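Local coordinates for Non-structural protein 3 (Rice hoja blanca virus, PDB 3AJF) that suppresses RNA-mediated gene silencing in the host, presumably by binding double-stranded RNA; the protein is a homodimer, and this chain is its helical domain, at residues 14-17 against 18-21; 20-23 against 24-28. All blocks are in the same frame, centred on the assembly; numbering follows the deposited sequence.

Both contacts involve helix 17-30 and follow one another with an overlap at Leu20 and Ser21, their centres about 10 Å apart. Contact 1 is the entry, where the chain leaves the short strand 13-14 and Pro16 caps the first turn; contact 2 continues along most of the rest of the helix. Leu20 joins them: its side chain meets Ile15 in the first, and its carbonyl accepts the first of the four backbone bonds described in contact 2. Inward-facing residues change partners along the helix, from helix 74-85 beside contact 1 to helices 49-64 and 36-44 beside contact 2. The second chain of the dimer touches neither contact.

Contact 1: residues 14-17 against 18-21; sequences PIPI and DLLS
The methyl CG2 of Ile15 packs against the branch point of Leu20, 3.9 Å from its CG, the two side chains meeting at a slant. With CG1 beside the backbone N (chi1 -55°), CG2 lies anti to that nitrogen and is the branch that reaches the helix; it also lies 4.3 Å from Leu19 CD2. Leu19 in turn sets its CB 4.3 Å from Pro16 CD, while its own side chain meets Pro76 and Leu77 of helix 74-85. Leu20 touches Leu80 of the same helix, and the branched aliphatic residues thus fill the seam between helix and loop.

Outward from this seam comes the backbone of the first turn. Pro16 is the N-cap; its carbonyl receives Leu19 N at 3.0 Å, from above the carbonyl plane with an N-H...O angle of 133°, and Leu20 N weakly at 3.5 Å. Ile17 O then takes Ser21 N at 3.1 Å in a straighter bond, at 158°. Serine and aspartate suit the exposed side, where polar side chains can meet solvent. Asp18 OD1 passes 4.0 Å from Ile17 CG2.

Proline fits the cap because its ring nitrogen, lacking a hydrogen, needs no acceptor there, while its carbonyl still serves the turn. The negative charge of Asp18, in the first turn, would probably interact favourably with the positive, N-terminal end of the helix dipole.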
ATOM      1  N   PRO A  14       9.761  12.002   9.624  1.00 23.33           N
ATOM      2  CA  PRO A  14      10.935  12.132   8.762  1.00 23.33           C
ATOM      3  C   PRO A  14      11.170  10.906   7.876  1.00 22.59           C
ATOM      4  O   PRO A  14      11.135   9.766   8.350  1.00 21.43           O
ATOM      5  CB  PRO A  14      12.082  12.287   9.751  1.00 24.38           C
ATOM      6  CG  PRO A  14      11.426  12.886  10.988  1.00 26.10           C
ATOM      7  CD  PRO A  14      10.109  12.164  11.049  1.00 25.23           C
ATOM      8  N   ILE A  15      11.388  11.156   6.589  1.00 22.61           N
ATOM      9  CA  ILE A  15      11.644  10.100   5.623  1.00 22.84           C
ATOM     10  C   ILE A  15      13.079  10.264   5.222  1.00 23.37           C
ATOM     11  O   ILE A  15      13.387  11.207   4.516  1.00 24.08           O
ATOM     12  CB  ILE A  15      10.807  10.304   4.352  1.00 22.25           C
ATOM     13  CG1 ILE A  15       9.350  10.406   4.698  1.00 23.29           C
ATOM     14  CG2 ILE A  15      11.083   9.198   3.287  1.00 22.68           C
ATOM     15  CD1 ILE A  15       8.718  11.401   3.855  1.00 29.75           C
ATOM     16  N   PRO A  16      13.964   9.334   5.629  1.00 24.09           N
ATOM     17  CA  PRO A  16      15.364   9.504   5.259  1.00 25.03           C
ATOM     18  C   PRO A  16      15.558   9.498   3.742  1.00 24.85           C
ATOM     19  O   PRO A  16      14.911   8.729   3.017  1.00 23.04           O
ATOM     20  CB  PRO A  16      16.060   8.304   5.925  1.00 25.65           C
ATOM     21  CG  PRO A  16      15.116   7.830   6.946  1.00 25.43           C
ATOM     22  CD  PRO A  16      13.747   8.108   6.412  1.00 23.41           C
ATOM     23  N   ILE A  17      16.410  10.394   3.266  1.00 26.53           N
ATOM     24  CA  ILE A  17      16.621  10.592   1.816  1.00 27.25           C
ATOM     25  C   ILE A  17      17.194   9.340   1.100  1.00 26.35           C
ATOM     26  O   ILE A  17      16.825   9.033  -0.060  1.00 26.49           O
ATOM     27  CB  ILE A  17      17.444  11.910   1.546  1.00 28.92           C
ATOM     28  CG1 ILE A  17      17.415  12.305   0.059  1.00 31.68           C
ATOM     29  CG2 ILE A  17      18.862  11.787   2.071  1.00 30.93           C
ATOM     30  CD1 ILE A  17      16.089  12.931  -0.400  1.00 34.58           C
ATOM     31  N   ASP A  18      18.037   8.588   1.814  1.00 25.38           N
ATOM     32  CA  ASP A  18      18.561   7.329   1.308  1.00 24.19           C
ATOM     33  C   ASP A  18      17.485   6.262   1.177  1.00 22.44           C
ATOM     34  O   ASP A  18      17.659   5.323   0.384  1.00 21.20           O
ATOM     35  CB  ASP A  18      19.695   6.815   2.175  1.00 26.39           C
ATOM     36  CG  ASP A  18      20.961   7.719   2.109  1.00 30.36           C
ATOM     37  OD1 ASP A  18      21.090   8.554   1.178  1.00 34.09           O
ATOM     38  OD2 ASP A  18      21.839   7.560   2.979  1.00 34.54           O
ATOM     39  N   LEU A  19      16.389   6.398   1.947  1.00 20.61           N
ATOM     40  CA  LEU A  19      15.253   5.489   1.801  1.00 19.11           C
ATOM     41  C   LEU A  19      14.575   5.710   0.457  1.00 17.98           C
ATOM     42  O   LEU A  19      14.236   4.749  -0.240  1.00 17.63           O
ATOM     43  CB  LEU A  19      14.229   5.625   2.950  1.00 18.51           C
ATOM     44  CG  LEU A  19      12.893   4.850   2.762  1.00 19.28           C
ATOM     45  CD1 LEU A  19      13.089   3.317   2.485  1.00 17.50           C
ATOM     46  CD2 LEU A  19      12.003   5.013   3.945  1.00 18.19           C
ATOM     47  N   LEU A  20      14.350   6.967   0.094  1.00 18.85           N
ATOM     48  CA  LEU A  20      13.764   7.255  -1.223  1.00 18.52           C
ATOM     49  C   LEU A  20      14.655   6.772  -2.365  1.00 19.06           C
ATOM     50  O   LEU A  20      14.152   6.274  -3.379  1.00 19.10           O
ATOM     51  CB  LEU A  20      13.407   8.740  -1.377  1.00 19.60           C
ATOM     52  CG  LEU A  20      12.280   9.288  -0.472  1.00 19.54           C
ATOM     53  CD1 LEU A  20      12.169  10.822  -0.616  1.00 22.49           C
ATOM     54  CD2 LEU A  20      10.941   8.629  -0.756  1.00 20.88           C
ATOM     55  N   SER A  21      15.969   6.909  -2.206  1.00 19.25           N
ATOM     56  CA  SER A  21      16.914   6.401  -3.197  1.00 20.67           C
ATOM     57  C   SER A  21      16.876   4.894  -3.299  1.00 20.28           C
ATOM     58  O   SER A  21      16.943   4.340  -4.411  1.00 20.68           O
ATOM     59  CB  SER A  21      18.347   6.798  -2.832  1.00 21.70           C
ATOM     60  OG  SER A  21      18.455   8.196  -2.863  1.00 26.39           O
TER

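Contact 2: residues 20-23 against 24-28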
ATOM      1  N   LEU A  20      14.350   6.967   0.094  1.00 18.85           N
ATOM      2  CA  LEU A  20      13.764   7.255  -1.223  1.00 18.52           C
ATOM      3  C   LEU A  20      14.655   6.772  -2.365  1.00 19.06           C
ATOM      4  O   LEU A  20      14.152   6.274  -3.379  1.00 19.10           O
ATOM      5  CB  LEU A  20      13.407   8.740  -1.377  1.00 19.60           C
ATOM      6  CG  LEU A  20      12.280   9.288  -0.472  1.00 19.54           C
ATOM      7  CD1 LEU A  20      12.169  10.822  -0.616  1.00 22.49           C
ATOM      8  CD2 LEU A  20      10.941   8.629  -0.756  1.00 20.88           C
ATOM      9  N   SER A  21      15.969   6.909  -2.206  1.00 19.25           N
ATOM     10  CA  SER A  21      16.914   6.401  -3.197  1.00 20.67           C
ATOM     11  C   SER A  21      16.876   4.894  -3.299  1.00 20.28           C
ATOM     12  O   SER A  21      16.943   4.340  -4.411  1.00 20.68           O
ATOM     13  CB  SER A  21      18.347   6.798  -2.832  1.00 21.70           C
ATOM     14  OG  SER A  21      18.455   8.196  -2.863  1.00 26.39           O
ATOM     15  N   LEU A  22      16.855   4.227  -2.143  1.00 20.02           N
ATOM     16  CA  LEU A  22      16.821   2.763  -2.120  1.00 19.13           C
ATOM     17  C   LEU A  22      15.532   2.226  -2.776  1.00 18.45           C
ATOM     18  O   LEU A  22      15.591   1.263  -3.558  1.00 18.04           O
ATOM     19  CB  LEU A  22      16.934   2.257  -0.679  1.00 20.11           C
ATOM     20  CG  LEU A  22      16.836   0.742  -0.479  1.00 19.50           C
ATOM     21  CD1 LEU A  22      18.030   0.007  -1.174  1.00 20.96           C
ATOM     22  CD2 LEU A  22      16.707   0.408   1.002  1.00 19.36           C
ATOM     23  N   PHE A  23      14.402   2.874  -2.460  1.00 15.97           N
ATOM     24  CA  PHE A  23      13.058   2.537  -2.997  1.00 15.25           C
ATOM     25  C   PHE A  23      13.151   2.671  -4.519  1.00 14.65           C
ATOM     26  O   PHE A  23      12.844   1.710  -5.242  1.00 14.32           O
ATOM     27  CB  PHE A  23      12.023   3.498  -2.376  1.00 14.18           C
ATOM     28  CG  PHE A  23      10.571   3.284  -2.788  1.00 14.12           C
ATOM     29  CD1 PHE A  23      10.134   2.161  -3.507  1.00 13.81           C
ATOM     30  CD2 PHE A  23       9.618   4.224  -2.378  1.00 14.77           C
ATOM     31  CE1 PHE A  23       8.794   2.014  -3.853  1.00 15.56           C
ATOM     32  CE2 PHE A  23       8.253   4.066  -2.700  1.00 17.96           C
ATOM     33  CZ  PHE A  23       7.846   2.954  -3.446  1.00 14.77           C
ATOM     34  N   PHE A  24      13.634   3.819  -5.001  1.00 15.25           N
ATOM     35  CA  PHE A  24      13.731   4.019  -6.439  1.00 15.76           C
ATOM     36  C   PHE A  24      14.614   2.935  -7.118  1.00 15.74           C
ATOM     37  O   PHE A  24      14.266   2.381  -8.176  1.00 15.50           O
ATOM     38  CB  PHE A  24      14.278   5.412  -6.793  1.00 17.36           C
ATOM     39  CG  PHE A  24      14.523   5.563  -8.268  1.00 18.96           C
ATOM     40  CD1 PHE A  24      13.444   5.589  -9.147  1.00 20.23           C
ATOM     41  CD2 PHE A  24      15.825   5.548  -8.790  1.00 24.21           C
ATOM     42  CE1 PHE A  24      13.637   5.659 -10.547  1.00 19.77           C
ATOM     43  CE2 PHE A  24      16.050   5.633 -10.185  1.00 23.78           C
ATOM     44  CZ  PHE A  24      14.938   5.690 -11.059  1.00 21.52           C
ATOM     45  N   ASP A  25      15.750   2.621  -6.499  1.00 15.92           N
ATOM     46  CA  ASP A  25      16.695   1.652  -7.066  1.00 17.04           C
ATOM     47  C   ASP A  25      16.045   0.271  -7.222  1.00 15.81           C
ATOM     48  O   ASP A  25      16.236  -0.413  -8.244  1.00 14.88           O
ATOM     49  CB  ASP A  25      17.918   1.528  -6.175  1.00 17.88           C
ATOM     50  CG  ASP A  25      18.881   2.666  -6.352  1.00 23.73           C
ATOM     51  OD1 ASP A  25      18.683   3.477  -7.288  1.00 29.58           O
ATOM     52  OD2 ASP A  25      19.857   2.754  -5.570  1.00 26.24           O
ATOM     53  N   ILE A  26      15.295  -0.125  -6.197  1.00 14.30           N
ATOM     54  CA  ILE A  26      14.646  -1.433  -6.165  1.00 15.04           C
ATOM     55  C   ILE A  26      13.518  -1.451  -7.180  1.00 14.15           C
ATOM     56  O   ILE A  26      13.408  -2.390  -7.958  1.00 15.19           O
ATOM     57  CB  ILE A  26      14.170  -1.752  -4.715  1.00 13.67           C
ATOM     58  CG1 ILE A  26      15.400  -2.102  -3.864  1.00 15.94           C
ATOM     59  CG2 ILE A  26      13.133  -2.867  -4.692  1.00 15.39           C
ATOM     60  CD1 ILE A  26      15.159  -2.269  -2.350  1.00 16.33           C
ATOM     61  N   LEU A  27      12.695  -0.390  -7.191  1.00 14.28           N
ATOM     62  CA  LEU A  27      11.583  -0.272  -8.138  1.00 14.38           C
ATOM     63  C   LEU A  27      12.101  -0.297  -9.583  1.00 14.60           C
ATOM     64  O   LEU A  27      11.563  -1.009 -10.451  1.00 13.52           O
ATOM     65  CB  LEU A  27      10.782   1.008  -7.859  1.00 14.28           C
ATOM     66  CG  LEU A  27       9.683   1.414  -8.828  1.00 15.91           C
ATOM     67  CD1 LEU A  27       8.666   0.290  -8.965  1.00 19.19           C
ATOM     68  CD2 LEU A  27       9.030   2.646  -8.303  1.00 16.02           C
ATOM     69  N   ASN A  28      13.153   0.471  -9.820  1.00 14.27           N
ATOM     70  CA  ASN A  28      13.708   0.627 -11.159  1.00 16.77           C
ATOM     71  C   ASN A  28      14.430  -0.642 -11.621  1.00 17.96           C
ATOM     72  O   ASN A  28      14.460  -0.952 -12.817  1.00 17.92           O
ATOM     73  CB  ASN A  28      14.637   1.867 -11.230  1.00 15.77           C
ATOM     74  CG  ASN A  28      15.286   2.045 -12.605  1.00 21.28           C
ATOM     75  OD1 ASN A  28      16.463   1.722 -12.784  1.00 22.89           O
ATOM     76  ND2 ASN A  28      14.529   2.572 -13.572  1.00 19.31           N
TER
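Leu22 and Ile26, one turn apart, make the apolar side-chain contact between residues 20-23 and 24-28: Leu22 CD1 lies 3.8 Å from Ile26 CD1, and the two chains cross at an angle. Ile26 carries CG1 beside its backbone N (chi1 -74°), which sends CD1 back along the helix to Leu22. Leu22 also touches Met62 of helix 49-64, and Ile26 touches Lys66 in a loop. Buried Leu27 touches Val54 and Ser58 of helix 49-64 and Phe39 of helix 36-44.

Aromatic groups form the second kind of contact. The Phe24 ring has Asn28 CB 3.8 Å above one face, offset toward the rim. Both Phe23 and Phe24 meet Phe39 edge-to-face, and Phe23 also meets Phe55, so these flat side chains join the helix to its neighbours.

The backbone supplies four successive i to i+4 hydrogen bonds. Phe24 N meets Leu20 O at 3.0 Å, and Asp25 N meets Ser21 O at the same length. Ile26 N to Leu22 O follows, then Leu27 N to Phe23 O at 2.9 Å, the straightest of the four with an N-H...O angle of 171°. Among the polar side chains, Asn28 ND2 bonds to Phe34 O. The Asp25 carboxylate lies beside Ser21 O, its CG 3.2 Å away, without a hydrogen bond between them; Asp25 N serves that carbonyl.

The helix is thus amphipathic: the carbonyls of 20-23 pair with the amides of 24-27, Phe23 and Leu27 are buried in the interior, Phe24 lies at its border against Phe39, and Ser21 and Asp25 occupy the side toward solvent.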